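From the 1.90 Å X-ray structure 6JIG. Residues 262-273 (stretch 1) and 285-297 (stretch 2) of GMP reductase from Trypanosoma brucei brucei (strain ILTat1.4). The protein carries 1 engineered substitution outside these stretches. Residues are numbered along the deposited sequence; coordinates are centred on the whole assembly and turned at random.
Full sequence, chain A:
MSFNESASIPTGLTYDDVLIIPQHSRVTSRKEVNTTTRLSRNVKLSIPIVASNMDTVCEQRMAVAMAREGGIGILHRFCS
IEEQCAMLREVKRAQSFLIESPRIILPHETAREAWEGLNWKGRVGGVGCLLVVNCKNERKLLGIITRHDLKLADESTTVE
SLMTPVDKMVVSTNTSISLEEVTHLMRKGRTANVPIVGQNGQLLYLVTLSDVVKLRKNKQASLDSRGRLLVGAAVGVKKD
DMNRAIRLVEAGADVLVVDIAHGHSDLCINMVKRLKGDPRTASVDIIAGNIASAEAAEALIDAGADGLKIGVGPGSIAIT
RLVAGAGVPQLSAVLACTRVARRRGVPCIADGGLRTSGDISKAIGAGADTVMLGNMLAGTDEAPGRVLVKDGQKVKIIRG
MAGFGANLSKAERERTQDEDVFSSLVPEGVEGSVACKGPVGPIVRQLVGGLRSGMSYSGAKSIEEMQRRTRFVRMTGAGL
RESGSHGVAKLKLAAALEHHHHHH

Stretch 1 (262-273) HGHSDLCINMVK
Stretch 2 (285-297) DIIAGNIASAEAA

Where a loop crosses a strand at close range, a residue without a side chain can make room; in this pair from GMP reductase, the loop before an antiparallel helix does so. Helix 266-273 and the strand ending at Ile-291 run at 174° between their N-to-C directions, with axes approaching to 9.2 Å. The contact buries 394 Å², both sides summed.

From Ile-286 to Ala-288 the side chains alternate toward and away from the helix; beyond them, consecutive residues make contact. Asp-285 (phi/psi -58/141) lies out of reach. Ile-286 (-112/114; chi1 and chi2 both m) points toward the helix, and its CG2 lies 4.4 Å from CG1 of Val-272, whose CA is 7.0 Å from the CA of Ile-286. Ile-287 (-99/145; m, t) points away. Ala-288 (-142/148) points toward the helix again; its CB packs 3.6 Å from Val-272 CG2 and 4.0 Å from Cys-268 SG. Both helix residues, one turn apart, have chi1 in t, and the helical backbone is regular, near -65/-40.

Gly-289 is almost fully extended (-174/-177) and is followed by a cis peptide bond to Asn-290. Here the two stretches draw closest: the CA atoms of Gly-263 and Asn-290 are 4.5 Å apart. Gly-263 (-71/-19) fits because it lacks a side chain; an ideal CB would lie 2.7 Å from Gly-289 C and 2.8 Å from Asn-290 N, both clashes. The CA-to-CB bond of Asn-290 (-106/145; chi1 -89°) points away, and its side-chain amide is hydrogen-bonded elsewhere in the structure; the backbone O makes the contact. Asn-290 O accepts from Gly-263 N at 2.8 Å, with an N-H...O angle of 148°. Water 1 donates to the same Asn-290 O at 2.8 Å, accepts from His-264 N at 3.2 Å and hydrogen-bonds His-262 ND1 at 2.7 Å, so it ties the loop to the strand end.

Ile-291 (-134/166; p, t) places CG2 3.9 Å from His-264 N. After Ala-292 (-153/20), Ser-293 (-141/157; chi1 p) caps the next helix, its OG accepting from Ala-296 N at 3.0 Å. Ser-265 (-144/155; chi1 p) does likewise in stretch 1: its OG accepts a weak bond from Cys-268 N at 3.4 Å and donates to His-262 O at 2.9 Å.

The second helix begins at Ala-294 with phi/psi near -62/-40. Glu-295, modelled only to CB, places that atom 4.0 Å from His-264 CE1. His-264 (-85/64; chi1 t, chi2 -174°) lays its ring against Ala-296: the Ala-296 CA stands 3.6 Å from the centroid of the His-264 ring, 6° off its normal, a CH-pi contact, while Ala-296 CB reaches 3.5 Å from His-264 CG. Ala-297 points away.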

# COMPACT_ATOMS: atom_id res chain seq x y z
N HIS A 262 14.12 13.78 -34.87
CA HIS A 262 14.09 12.95 -36.08
C HIS A 262 15.25 13.37 -36.98
O HIS A 262 15.11 14.19 -37.88
CB HIS A 262 12.72 13.08 -36.78
CG HIS A 262 12.52 12.09 -37.89
ND1 HIS A 262 13.32 10.98 -38.04
CD2 HIS A 262 11.64 12.07 -38.92
CE1 HIS A 262 12.92 10.30 -39.10
NE2 HIS A 262 11.91 10.94 -39.66
N GLY A 263 16.42 12.76 -36.74
CA GLY A 263 17.63 13.08 -37.49
C GLY A 263 17.64 12.62 -38.93
O GLY A 263 18.41 13.13 -39.73
N HIS A 264 16.78 11.66 -39.29
CA HIS A 264 16.66 11.23 -40.69
C HIS A 264 15.70 12.15 -41.44
O HIS A 264 14.63 11.75 -41.91
CB HIS A 264 16.21 9.78 -40.77
CG HIS A 264 16.42 9.16 -42.12
ND1 HIS A 264 15.97 7.90 -42.44
CD2 HIS A 264 17.05 9.63 -43.23
CE1 HIS A 264 16.30 7.62 -43.69
NE2 HIS A 264 16.95 8.65 -44.19
N SER A 265 16.09 13.41 -41.56
CA SER A 265 15.23 14.40 -42.17
C SER A 265 16.11 15.36 -42.96
O SER A 265 17.29 15.53 -42.65
CB SER A 265 14.42 15.16 -41.13
OG SER A 265 15.30 15.85 -40.26
N ASP A 266 15.52 15.99 -43.97
CA ASP A 266 16.28 16.96 -44.75
C ASP A 266 16.77 18.11 -43.89
O ASP A 266 17.85 18.65 -44.13
CB ASP A 266 15.43 17.46 -45.92
CG ASP A 266 15.24 16.40 -46.98
OD1 ASP A 266 16.05 15.46 -47.02
OD2 ASP A 266 14.27 16.48 -47.76
N LEU A 267 16.00 18.48 -42.86
CA LEU A 267 16.41 19.56 -41.96
C LEU A 267 17.75 19.25 -41.32
O LEU A 267 18.64 20.12 -41.23
CB LEU A 267 15.36 19.76 -40.87
CG LEU A 267 14.04 20.45 -41.23
CD1 LEU A 267 13.30 20.80 -39.96
CD2 LEU A 267 14.30 21.69 -42.05
N CYS A 268 17.92 18.01 -40.85
CA CYS A 268 19.17 17.64 -40.21
C CYS A 268 20.27 17.46 -41.24
O CYS A 268 21.40 17.92 -41.04
CB CYS A 268 18.97 16.33 -39.41
SG CYS A 268 20.45 15.78 -38.54
N ILE A 269 19.96 16.80 -42.36
CA ILE A 269 20.97 16.58 -43.39
C ILE A 269 21.50 17.91 -43.93
O ILE A 269 22.70 18.06 -44.20
CB ILE A 269 20.38 15.72 -44.52
CG1 ILE A 269 20.25 14.25 -44.07
CG2 ILE A 269 21.19 15.83 -45.80
CD1 ILE A 269 19.23 13.46 -44.89
N ASN A 270 20.61 18.88 -44.09
CA ASN A 270 21.02 20.17 -44.65
C ASN A 270 21.79 21.00 -43.63
O ASN A 270 22.67 21.78 -44.01
CB ASN A 270 19.78 20.92 -45.15
CG ASN A 270 19.20 20.28 -46.39
OD1 ASN A 270 19.89 19.57 -47.12
ND2 ASN A 270 17.92 20.53 -46.64
N MET A 271 21.48 20.85 -42.34
CA MET A 271 22.28 21.51 -41.32
C MET A 271 23.70 20.95 -41.28
O MET A 271 24.67 21.71 -41.16
CB MET A 271 21.61 21.38 -39.95
CG MET A 271 22.25 22.24 -38.87
SD MET A 271 22.05 24.00 -39.26
CE MET A 271 22.97 24.73 -37.92
N VAL A 272 23.84 19.62 -41.41
CA VAL A 272 25.17 19.02 -41.47
C VAL A 272 25.93 19.54 -42.68
O VAL A 272 27.12 19.89 -42.59
CB VAL A 272 25.08 17.48 -41.51
CG1 VAL A 272 26.47 16.89 -41.74
CG2 VAL A 272 24.47 16.94 -40.22
N LYS A 273 25.28 19.57 -43.84
CA LYS A 273 25.93 20.07 -45.05
C LYS A 273 26.35 21.53 -44.88
O LYS A 273 27.44 21.92 -45.30
CB LYS A 273 25.01 19.91 -46.25
CG LYS A 273 24.89 18.48 -46.76
CD LYS A 273 23.94 18.39 -47.96
CE LYS A 273 23.93 16.99 -48.56
NZ LYS A 273 22.80 16.78 -49.53
N ASP A 285 34.69 18.65 -35.74
CA ASP A 285 33.84 17.52 -36.10
C ASP A 285 32.37 17.85 -35.88
O ASP A 285 32.00 18.50 -34.90
CB ASP A 285 34.22 16.29 -35.27
CG ASP A 285 35.41 15.53 -35.85
OD1 ASP A 285 36.03 16.01 -36.82
OD2 ASP A 285 35.72 14.46 -35.32
N ILE A 286 31.54 17.39 -36.81
CA ILE A 286 30.10 17.60 -36.77
C ILE A 286 29.45 16.24 -36.51
O ILE A 286 29.52 15.34 -37.36
CB ILE A 286 29.57 18.21 -38.08
CG1 ILE A 286 30.37 19.47 -38.46
CG2 ILE A 286 28.08 18.55 -37.95
CD1 ILE A 286 30.35 20.55 -37.39
N ILE A 287 28.82 16.10 -35.35
CA ILE A 287 28.04 14.92 -34.97
C ILE A 287 26.57 15.24 -35.22
O ILE A 287 26.15 16.40 -35.07
CB ILE A 287 28.31 14.55 -33.50
CG1 ILE A 287 29.81 14.28 -33.30
CG2 ILE A 287 27.45 13.32 -33.03
CD1 ILE A 287 30.24 14.17 -31.85
N ALA A 288 25.79 14.24 -35.63
CA ALA A 288 24.39 14.48 -35.96
C ALA A 288 23.53 13.31 -35.50
O ALA A 288 23.96 12.16 -35.50
CB ALA A 288 24.18 14.68 -37.45
N GLY A 289 22.30 13.63 -35.12
CA GLY A 289 21.31 12.65 -34.71
C GLY A 289 20.00 13.38 -34.48
O GLY A 289 19.91 14.59 -34.69
N ASN A 290 18.98 12.64 -34.03
CA ASN A 290 19.08 11.24 -33.63
C ASN A 290 18.44 10.31 -34.65
O ASN A 290 17.42 10.64 -35.26
CB ASN A 290 18.40 11.03 -32.27
CG ASN A 290 19.36 11.25 -31.11
OD1 ASN A 290 20.31 12.02 -31.22
ND2 ASN A 290 19.13 10.53 -30.01
N ILE A 291 19.04 9.13 -34.83
CA ILE A 291 18.66 8.23 -35.90
C ILE A 291 18.54 6.83 -35.32
O ILE A 291 19.00 6.55 -34.22
CB ILE A 291 19.68 8.22 -37.06
CG1 ILE A 291 21.03 7.75 -36.56
CG2 ILE A 291 19.77 9.61 -37.73
CD1 ILE A 291 21.96 7.31 -37.69
N ALA A 292 17.92 5.95 -36.10
CA ALA A 292 17.76 4.59 -35.59
C ALA A 292 17.67 3.55 -36.70
O ALA A 292 17.17 2.46 -36.43
CB ALA A 292 16.51 4.51 -34.69
N SER A 293 18.14 3.84 -37.91
CA SER A 293 18.07 2.90 -39.02
C SER A 293 19.34 2.96 -39.84
O SER A 293 20.05 3.98 -39.86
CB SER A 293 16.86 3.17 -39.93
OG SER A 293 17.07 4.36 -40.70
N ALA A 294 19.61 1.86 -40.55
CA ALA A 294 20.77 1.83 -41.45
C ALA A 294 20.66 2.89 -42.53
O ALA A 294 21.65 3.55 -42.87
CB ALA A 294 20.90 0.43 -42.06
N GLU A 295 19.45 3.08 -43.08
CA GLU A 295 19.27 4.10 -44.11
C GLU A 295 19.57 5.49 -43.56
O GLU A 295 20.19 6.32 -44.25
CB GLU A 295 17.85 4.01 -44.67
N ALA A 296 19.17 5.76 -42.32
CA ALA A 296 19.43 7.06 -41.71
C ALA A 296 20.93 7.27 -41.49
O ALA A 296 21.44 8.38 -41.69
CB ALA A 296 18.67 7.18 -40.38
N ALA A 297 21.64 6.23 -41.06
CA ALA A 297 23.08 6.35 -40.90
C ALA A 297 23.74 6.68 -42.23
O ALA A 297 24.59 7.58 -42.32
CB ALA A 297 23.66 5.07 -40.31
O HOH W 1 15.46 9.68 -37.09